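Local coordinates for protein formate dehydrogenase (Staphylococcus aureus, PDB 6TTB) that probably catalyses the NAD-dependent oxidation of formate to carbon dioxide, passing a hydride to the nicotinamide-adenine-dinucleotide it binds, at residues A[69-74]-A[81-86]; A[194-199]-A[223-228]; A[213-218]-A[238-243]. One frame throughout, in Å; residues are numbered along the deposited sequence.

Interaction 1 of 3, residues A[69-74]-A[81-86]; sequences EFIILA and DKHLPD
Ile-71 and His-83 approach from opposite directions, the isoleucine from its strand and the imidazole from the facing loop, and the branched aliphatic end lies against the flat of the ring. The aromatic part of the contact is a CH-pi interaction. Ile-71 CG2 sits 3.9 Å from the centroid of the His-83 ring and 19° off its normal, so the methyl is over the face but shifted toward the rim, on the side of NE2. The first torsion of Ile-71 (chi1 -75°) puts CG2 anti to the backbone N, which sets this methyl over the ring.

This strand, 69-73, is an outermost strand of the parallel five-stranded sheet that also holds 34-38, 89-92, 113-116 and 135-138, and residues 81-86 belong to the connection running from it to strand 89-92. The inner neighbour, strand 34-38, bonds to Ile-71 through the backbone of Ile-35 and Ala-37, and its Val-36 packs on the side chains of Ile-71 and Leu-73.

Plain van der Waals packing adds the second touch. Leu-73 slides past His-83 in the opposite direction and brings CD2 within 3.7 Å of His-83 CD2, meeting the ring obliquely.

Among polar groups, the loop closes on itself: Asp-86 N donates to His-83 O at 2.9 Å, making a tight turn just after His-83. Lys-34 of the neighbouring strand forms a salt bridge with Asp-86 OD2, while Glu-69 OE2 stays 5.3 Å from His-83 ND1, where its charge might modestly favour a protonated ring.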
# COMPACT_ATOMS: atom_id res chain seq x y z
N GLU A 69 -38.07 -16.92 13.10
CA GLU A 69 -38.39 -15.56 12.71
C GLU A 69 -37.07 -14.86 12.45
O GLU A 69 -36.15 -15.00 13.23
CB GLU A 69 -39.22 -14.82 13.78
CG GLU A 69 -39.91 -13.56 13.25
CD GLU A 69 -40.45 -12.54 14.25
OE1 GLU A 69 -41.13 -12.92 15.26
OE2 GLU A 69 -40.27 -11.34 14.01
N PHE A 70 -37.00 -14.08 11.36
CA PHE A 70 -35.78 -13.34 11.04
C PHE A 70 -36.08 -11.85 10.88
O PHE A 70 -36.79 -11.44 9.99
CB PHE A 70 -35.10 -13.92 9.79
CG PHE A 70 -33.87 -13.19 9.40
CD1 PHE A 70 -32.96 -12.78 10.36
CD2 PHE A 70 -33.64 -12.84 8.07
CE1 PHE A 70 -31.83 -12.05 10.00
CE2 PHE A 70 -32.51 -12.13 7.70
CZ PHE A 70 -31.62 -11.71 8.68
N ILE A 71 -35.41 -11.05 11.69
CA ILE A 71 -35.64 -9.62 11.66
C ILE A 71 -34.33 -8.92 11.32
O ILE A 71 -33.38 -8.91 12.13
CB ILE A 71 -36.14 -9.18 13.01
CG1 ILE A 71 -37.60 -9.57 13.22
CG2 ILE A 71 -35.89 -7.68 13.20
CD1 ILE A 71 -38.54 -8.37 13.20
N ILE A 72 -34.27 -8.31 10.13
CA ILE A 72 -33.15 -7.45 9.88
C ILE A 72 -33.52 -6.04 10.30
O ILE A 72 -34.63 -5.61 10.04
CB ILE A 72 -32.62 -7.55 8.44
CG1 ILE A 72 -32.24 -6.18 7.88
CG2 ILE A 72 -33.58 -8.32 7.55
N LEU A 73 -32.67 -5.45 11.15
CA LEU A 73 -32.77 -4.08 11.58
C LEU A 73 -31.94 -3.25 10.62
O LEU A 73 -30.70 -3.42 10.51
CB LEU A 73 -32.26 -3.93 13.03
CG LEU A 73 -32.77 -4.97 14.03
CD1 LEU A 73 -32.09 -4.83 15.39
CD2 LEU A 73 -34.27 -4.87 14.17
N ALA A 74 -32.66 -2.50 9.79
CA ALA A 74 -32.31 -1.13 9.54
C ALA A 74 -32.87 -0.30 10.71
O ALA A 74 -33.97 0.23 10.61
CB ALA A 74 -32.85 -0.69 8.17
N ASP A 81 -34.37 -1.69 20.30
CA ASP A 81 -35.02 -1.78 21.60
C ASP A 81 -36.30 -2.63 21.53
O ASP A 81 -36.60 -3.36 22.46
CB ASP A 81 -35.15 -0.40 22.26
N LYS A 82 -37.06 -2.54 20.42
CA LYS A 82 -38.36 -3.21 20.36
C LYS A 82 -38.18 -4.69 20.02
O LYS A 82 -39.10 -5.35 19.61
CB LYS A 82 -39.26 -2.51 19.33
N HIS A 83 -36.98 -5.24 20.19
CA HIS A 83 -36.80 -6.65 19.87
C HIS A 83 -36.12 -7.34 21.05
O HIS A 83 -36.19 -8.58 21.24
CB HIS A 83 -36.08 -6.81 18.54
CG HIS A 83 -36.98 -6.60 17.36
ND1 HIS A 83 -37.94 -7.55 16.98
CD2 HIS A 83 -37.08 -5.58 16.47
CE1 HIS A 83 -38.61 -7.10 15.93
NE2 HIS A 83 -38.11 -5.89 15.60
N LEU A 84 -35.52 -6.51 21.88
CA LEU A 84 -34.84 -6.95 23.06
C LEU A 84 -35.73 -7.91 23.89
O LEU A 84 -35.20 -8.84 24.54
CB LEU A 84 -34.56 -5.66 23.80
CG LEU A 84 -33.10 -5.25 23.92
CD1 LEU A 84 -32.22 -5.97 22.90
CD2 LEU A 84 -32.96 -3.76 23.84
N PRO A 85 -37.07 -7.63 24.04
CA PRO A 85 -37.95 -8.48 24.85
C PRO A 85 -38.03 -9.92 24.40
O PRO A 85 -38.50 -10.77 25.17
CB PRO A 85 -39.34 -7.84 24.71
CG PRO A 85 -39.00 -6.38 24.52
CD PRO A 85 -37.75 -6.37 23.66
N ASP A 86 -37.60 -10.19 23.15
CA ASP A 86 -37.95 -11.48 22.57
C ASP A 86 -36.86 -12.01 21.64
O ASP A 86 -36.81 -13.20 21.36
CB ASP A 86 -39.36 -11.52 22.01
CG ASP A 86 -39.79 -10.24 21.31
OD1 ASP A 86 -38.93 -9.32 21.21
OD2 ASP A 86 -40.96 -10.18 20.81

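Interaction 2 of 3, residues A[194-199]-A[223-228]. With NAD (nicotinamide-adenine-dinucleotide), chain C.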
# COMPACT_ATOMS: atom_id res chain seq x y z
N PHE A 194 3.90 -7.05 16.18
CA PHE A 194 3.39 -7.19 17.52
C PHE A 194 2.23 -8.17 17.52
O PHE A 194 1.13 -7.81 17.13
CB PHE A 194 2.90 -5.86 17.99
CG PHE A 194 2.36 -5.87 19.39
CD1 PHE A 194 3.22 -6.04 20.49
CD2 PHE A 194 1.00 -5.69 19.62
CE1 PHE A 194 2.70 -6.05 21.78
CE2 PHE A 194 0.49 -5.62 20.91
CZ PHE A 194 1.33 -5.86 21.98
N GLY A 195 2.48 -9.42 17.93
CA GLY A 195 1.43 -10.42 18.03
C GLY A 195 1.50 -11.38 16.88
O GLY A 195 1.14 -11.05 15.75
N PHE A 196 2.07 -12.53 17.17
CA PHE A 196 2.57 -13.41 16.14
C PHE A 196 1.68 -14.62 16.15
O PHE A 196 2.14 -15.71 16.32
CB PHE A 196 4.06 -13.70 16.38
CG PHE A 196 4.82 -14.14 15.16
CD1 PHE A 196 4.87 -13.33 14.04
CD2 PHE A 196 5.52 -15.34 15.13
CE1 PHE A 196 5.55 -13.75 12.89
CE2 PHE A 196 6.21 -15.76 14.00
CZ PHE A 196 6.22 -14.96 12.87
N GLY A 197 0.38 -14.38 16.06
CA GLY A 197 -0.60 -15.44 15.92
C GLY A 197 -0.81 -15.78 14.45
O GLY A 197 0.15 -15.72 13.64
N ARG A 198 -2.08 -16.10 14.12
CA ARG A 198 -2.45 -16.45 12.76
C ARG A 198 -2.06 -15.30 11.82
O ARG A 198 -1.23 -15.49 10.93
CB ARG A 198 -3.92 -16.92 12.71
N ILE A 199 -2.59 -14.08 12.09
CA ILE A 199 -2.40 -12.97 11.16
C ILE A 199 -0.97 -12.46 11.25
O ILE A 199 -0.38 -11.94 10.29
CB ILE A 199 -3.41 -11.87 11.41
CG1 ILE A 199 -4.81 -12.42 11.46
CG2 ILE A 199 -3.33 -10.77 10.38
CD1 ILE A 199 -5.84 -11.36 11.94
N GLN A 223 9.62 -18.08 20.30
CA GLN A 223 10.78 -18.72 19.68
C GLN A 223 11.12 -17.97 18.37
O GLN A 223 10.26 -17.34 17.77
CB GLN A 223 10.53 -20.23 19.48
N ASP A 224 12.37 -18.06 17.92
CA ASP A 224 12.66 -17.58 16.58
C ASP A 224 11.82 -18.37 15.58
O ASP A 224 11.42 -19.49 15.87
CB ASP A 224 14.15 -17.54 16.29
CG ASP A 224 14.90 -16.73 17.36
OD1 ASP A 224 14.36 -15.62 17.79
OD2 ASP A 224 15.95 -17.26 17.85
N HIS A 225 11.46 -17.74 14.45
CA HIS A 225 10.68 -18.41 13.40
C HIS A 225 11.55 -18.44 12.16
O HIS A 225 12.49 -17.66 12.07
CB HIS A 225 9.35 -17.64 13.23
CG HIS A 225 8.41 -18.14 12.17
ND1 HIS A 225 8.68 -18.00 10.79
CD2 HIS A 225 7.15 -18.64 12.26
CE1 HIS A 225 7.64 -18.46 10.09
NE2 HIS A 225 6.70 -18.87 10.96
N LYS A 226 11.31 -19.38 11.25
CA LYS A 226 11.92 -19.33 9.92
C LYS A 226 11.90 -17.90 9.34
O LYS A 226 12.77 -17.56 8.61
CB LYS A 226 11.29 -20.36 8.95
N LEU A 227 10.97 -17.04 9.74
CA LEU A 227 10.75 -15.84 8.94
C LEU A 227 11.07 -14.58 9.76
O LEU A 227 11.48 -13.56 9.20
CB LEU A 227 9.29 -15.85 8.45
CG LEU A 227 9.11 -15.92 6.94
CD1 LEU A 227 10.14 -16.84 6.29
CD2 LEU A 227 7.68 -16.24 6.50
N SER A 228 10.94 -14.72 11.10
CA SER A 228 11.04 -13.61 12.06
C SER A 228 11.88 -14.03 13.26
O SER A 228 11.69 -15.13 13.82
CB SER A 228 9.65 -13.20 12.56
OG SER A 228 9.69 -11.97 13.29
PA NAD C . -4.38 -14.75 17.05
O1A NAD C . -4.96 -15.22 18.34
O2A NAD C . -3.92 -15.73 15.99
O5B NAD C . -3.26 -13.63 17.31
C5B NAD C . -3.10 -12.99 18.59
C4B NAD C . -1.76 -13.39 19.15
O4B NAD C . -1.26 -12.27 19.90
C3B NAD C . -1.77 -14.61 20.10
O3B NAD C . -1.20 -15.81 19.59
C2B NAD C . -1.04 -14.14 21.37
O2B NAD C . 0.04 -14.98 21.73
C1B NAD C . -0.61 -12.70 21.06
N9A NAD C . -0.87 -11.78 22.18
C8A NAD C . -1.66 -12.03 23.29
N7A NAD C . -1.58 -11.09 24.20
C5A NAD C . -0.61 -10.21 23.73
C6A NAD C . -0.02 -9.03 24.26
N6A NAD C . -0.26 -8.55 25.47
N1A NAD C . 0.98 -8.46 23.54
C2A NAD C . 1.28 -8.97 22.34
N3A NAD C . 0.76 -10.03 21.72
C4A NAD C . -0.18 -10.63 22.46
O3 NAD C . -5.45 -13.83 16.38
PN NAD C . -5.36 -13.37 14.89
O1N NAD C . -6.28 -14.28 14.12
O2N NAD C . -3.91 -13.29 14.48
O5D NAD C . -5.99 -11.89 15.02
C5D NAD C . -5.09 -10.75 15.20
C4D NAD C . -5.94 -9.59 15.60
O4D NAD C . -6.48 -8.99 14.40
C3D NAD C . -7.14 -10.01 16.49
O3D NAD C . -7.03 -9.54 17.82
C2D NAD C . -8.37 -9.49 15.74
O2D NAD C . -9.28 -8.72 16.51
C1D NAD C . -7.83 -8.65 14.60
N1N NAD C . -8.60 -8.93 13.38
C2N NAD C . -9.22 -7.85 12.68
C3N NAD C . -9.97 -8.09 11.51
C7N NAD C . -10.38 -6.94 10.60
O7N NAD C . -11.37 -7.07 9.88
N7N NAD C . -9.63 -5.81 10.58
C4N NAD C . -10.28 -9.47 11.18
C5N NAD C . -9.68 -10.52 11.91
C6N NAD C . -8.87 -10.23 13.03
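Phe-196 drives its ring edge at the face of His-225 in an offset edge-to-face pair, with planes at 85° and centroids 5.2 Å apart. The leading atom is Phe-196 CE2, 3.5 Å from His-225 CD2, while CZ lies over the imidazole face, displaced toward its rim. With CG anti to the backbone N (chi1 -157°), the Phe-196 ring is carried away from the cofactor-binding turn to the 223-228 loop, where it crosses the His-225 side chain at about a right angle.

Ser-228 adds a second, purely carbon contact: its CB is 3.9 Å from Phe-196 CZ and approaches the ring obliquely. Its hydroxyl is engaged with His-216 ND1, and the His-216 ring in turn stacks on Phe-196.

Behind Phe-196 the backbone belongs to the glycine-rich turn of a Rossmann-type dinucleotide site, with Gly-197 at the N-cap of helix 198-207 and its CA 3.3 Å from NAD O2A. Arg-198 N donates to NAD O2A at 2.6 Å and Ile-199 N to NAD O2N at 2.8 Å, both N-H...O angles being 167°, so each phosphate takes one nearly straight bond from the first turn of the helix.

The two sides of this turn thus differ in chemistry: aromatic and aliphatic carbon packs Phe-196 against the 223-228 loop, while amides at the positive end of the helix dipole probably help to offset the diphosphate's negative charge.

Interaction 3 of 3, residues A[213-218]-A[238-243]; sequences TLQHYD and SSSDAI. With NAD (nicotinamide-adenine-dinucleotide), chain C.
This is a small polar side-chain contact, buried in the nucleotide-binding domain, between strand 213-217 and the end of helix 233-239 where the chain turns into strand 242-245. Gln-215 carries it from the strand side. Its NE2 donates to Ser-239 OG at 3.0 Å, with an N-H...O angle of 152° and the hydroxyl oxygen only 3° out of the amide plane. Beyond CG the glutamine chain is extended (chi2 170°), long enough to bring its amide up to both serines; OE1 lies 3.2 Å from Ser-240 OG. Both hydroxyls are also bonded to carbonyls of helix 233-239, Ser-239 OG to Glu-235 O and Ser-240 OG to Leu-236 O, which fixes the groups that Gln-215 meets.

At the far end of the strand the cofactor takes over. NAD O3B donates to Asp-218 OD2 at 3.1 Å, and the edge of the Tyr-217 ring faces the adenine, with CE1 3.6 Å from NAD C2A. Asp-218 OD2 also accepts from Phe-196 N, which holds the carboxylate against the glycine-rich turn. An acidic residue at the end of the second strand, gripping the adenosine ribose, is the classic mark of NAD-binding Rossmann folds.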
# COMPACT_ATOMS: atom_id res chain seq x y z
N THR A 213 14.17 -7.13 7.32
CA THR A 213 14.31 -7.89 8.54
C THR A 213 13.00 -7.88 9.34
O THR A 213 12.45 -6.81 9.60
CB THR A 213 15.46 -7.36 9.38
OG1 THR A 213 16.60 -7.73 8.63
CG2 THR A 213 15.52 -8.03 10.73
N LEU A 214 12.50 -9.09 9.68
CA LEU A 214 11.33 -9.26 10.51
C LEU A 214 11.77 -9.53 11.94
O LEU A 214 12.55 -10.46 12.19
CB LEU A 214 10.56 -10.46 9.98
CG LEU A 214 10.04 -10.27 8.58
CD1 LEU A 214 8.87 -11.17 8.32
CD2 LEU A 214 9.62 -8.82 8.41
N GLN A 215 11.15 -8.80 12.89
CA GLN A 215 11.10 -9.18 14.29
C GLN A 215 9.62 -9.30 14.72
O GLN A 215 8.78 -8.59 14.24
CB GLN A 215 11.55 -8.02 15.15
CG GLN A 215 12.97 -7.57 14.95
CD GLN A 215 13.24 -6.26 15.66
OE1 GLN A 215 12.40 -5.39 15.69
NE2 GLN A 215 14.46 -6.07 16.12
N HIS A 216 9.35 -10.15 15.69
CA HIS A 216 8.07 -10.22 16.32
C HIS A 216 8.20 -10.32 17.81
O HIS A 216 9.23 -10.74 18.33
CB HIS A 216 7.33 -11.42 15.85
CG HIS A 216 7.94 -12.68 16.30
ND1 HIS A 216 9.08 -13.18 15.73
CD2 HIS A 216 7.50 -13.60 17.19
CE1 HIS A 216 9.35 -14.35 16.27
NE2 HIS A 216 8.37 -14.64 17.14
N TYR A 217 7.13 -9.88 18.50
CA TYR A 217 6.87 -10.18 19.90
C TYR A 217 5.48 -10.80 20.04
O TYR A 217 4.51 -10.34 19.42
CB TYR A 217 6.91 -8.89 20.75
CG TYR A 217 6.42 -9.12 22.14
CD1 TYR A 217 5.07 -9.31 22.35
CD2 TYR A 217 7.31 -9.33 23.20
CE1 TYR A 217 4.58 -9.70 23.59
CE2 TYR A 217 6.84 -9.68 24.46
CZ TYR A 217 5.47 -9.89 24.64
OH TYR A 217 4.93 -10.17 25.85
N ASP A 218 5.39 -11.84 20.83
CA ASP A 218 4.12 -12.45 21.22
C ASP A 218 4.38 -12.97 22.61
O ASP A 218 5.53 -13.29 22.91
CB ASP A 218 3.77 -13.58 20.25
CG ASP A 218 2.44 -14.28 20.51
OD1 ASP A 218 2.23 -14.65 21.69
OD2 ASP A 218 1.60 -14.46 19.52
N SER A 238 11.54 -0.14 19.98
CA SER A 238 12.60 0.85 19.76
C SER A 238 13.41 0.57 18.51
O SER A 238 13.99 1.50 17.98
CB SER A 238 13.48 1.04 20.95
OG SER A 238 13.91 -0.21 21.42
N SER A 239 13.42 -0.67 18.01
CA SER A 239 14.31 -1.01 16.90
C SER A 239 13.56 -1.08 15.56
O SER A 239 14.23 -1.06 14.50
CB SER A 239 15.12 -2.28 17.15
OG SER A 239 14.26 -3.41 17.40
N SER A 240 12.20 -1.15 15.60
CA SER A 240 11.43 -1.37 14.37
C SER A 240 11.37 -0.12 13.53
O SER A 240 11.15 0.97 14.07
CB SER A 240 10.04 -1.90 14.63
OG SER A 240 10.08 -3.15 15.36
N ASP A 241 11.58 -0.29 12.19
CA ASP A 241 11.35 0.79 11.25
C ASP A 241 9.87 1.08 11.16
O ASP A 241 9.46 2.22 11.20
CB ASP A 241 11.96 0.49 9.89
CG ASP A 241 13.48 0.56 9.94
OD1 ASP A 241 13.99 1.63 10.23
OD2 ASP A 241 14.14 -0.51 9.78
N ALA A 242 9.05 0.03 11.12
CA ALA A 242 7.63 0.25 11.36
C ALA A 242 7.07 -0.96 12.03
O ALA A 242 7.70 -2.01 11.98
CB ALA A 242 6.90 0.50 10.10
N ILE A 243 5.88 -0.83 12.60
CA ILE A 243 5.28 -1.88 13.40
C ILE A 243 3.86 -2.12 12.93
O ILE A 243 3.07 -1.17 12.70
CB ILE A 243 5.28 -1.47 14.88
CG1 ILE A 243 6.69 -1.48 15.48
CG2 ILE A 243 4.35 -2.34 15.68
CD1 ILE A 243 6.85 -0.71 16.79
PA NAD C . -4.38 -14.75 17.05
O1A NAD C . -4.96 -15.22 18.34
O2A NAD C . -3.92 -15.73 15.99
O5B NAD C . -3.26 -13.63 17.31
C5B NAD C . -3.10 -12.99 18.59
C4B NAD C . -1.76 -13.39 19.15
O4B NAD C . -1.26 -12.27 19.90
C3B NAD C . -1.77 -14.61 20.10
O3B NAD C . -1.20 -15.81 19.59
C2B NAD C . -1.04 -14.14 21.37
O2B NAD C . 0.04 -14.98 21.73
C1B NAD C . -0.61 -12.70 21.06
N9A NAD C . -0.87 -11.78 22.18
C8A NAD C . -1.66 -12.03 23.29
N7A NAD C . -1.58 -11.09 24.20
C5A NAD C . -0.61 -10.21 23.73
C6A NAD C . -0.02 -9.03 24.26
N6A NAD C . -0.26 -8.55 25.47
N1A NAD C . 0.98 -8.46 23.54
C2A NAD C . 1.28 -8.97 22.34
N3A NAD C . 0.76 -10.03 21.72
C4A NAD C . -0.18 -10.63 22.46
O3 NAD C . -5.45 -13.83 16.38
PN NAD C . -5.36 -13.37 14.89
O1N NAD C . -6.28 -14.28 14.12
O2N NAD C . -3.91 -13.29 14.48
O5D NAD C . -5.99 -11.89 15.02
C5D NAD C . -5.09 -10.75 15.20
C4D NAD C . -5.94 -9.59 15.60
O4D NAD C . -6.48 -8.99 14.40
C3D NAD C . -7.14 -10.01 16.49
O3D NAD C . -7.03 -9.54 17.82
C2D NAD C . -8.37 -9.49 15.74
O2D NAD C . -9.28 -8.72 16.51
C1D NAD C . -7.83 -8.65 14.60
N1N NAD C . -8.60 -8.93 13.38
C2N NAD C . -9.22 -7.85 12.68
C3N NAD C . -9.97 -8.09 11.51
C7N NAD C . -10.38 -6.94 10.60
O7N NAD C . -11.37 -7.07 9.88
N7N NAD C . -9.63 -5.81 10.58
C4N NAD C . -10.28 -9.47 11.18
C5N NAD C . -9.68 -10.52 11.91
C6N NAD C . -8.87 -10.23 13.03

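How the interactions relate
Interaction 1 comes first along the chain and lies apart, its centre about 42 Å from that of interaction 2 and about 46 Å from that of interaction 3, on the opposite side of the chain's centre. It belongs to the five-stranded parallel sheet; the other two belong to the seven-stranded sheet of the NAD-binding domain. Interactions 2 and 3 have centres about 11 Å apart, and their segments alternate in sequence. They touch directly: Gly-195 N reaches Tyr-217 O at 2.7 Å, a probable backbone hydrogen bond. Strand 190-194, helix 198-207 and strand 213-217 link them as one beta-alpha-beta unit on the same NAD, interaction 2 at the phosphates and adenine, interaction 3 at the ribose and adenine.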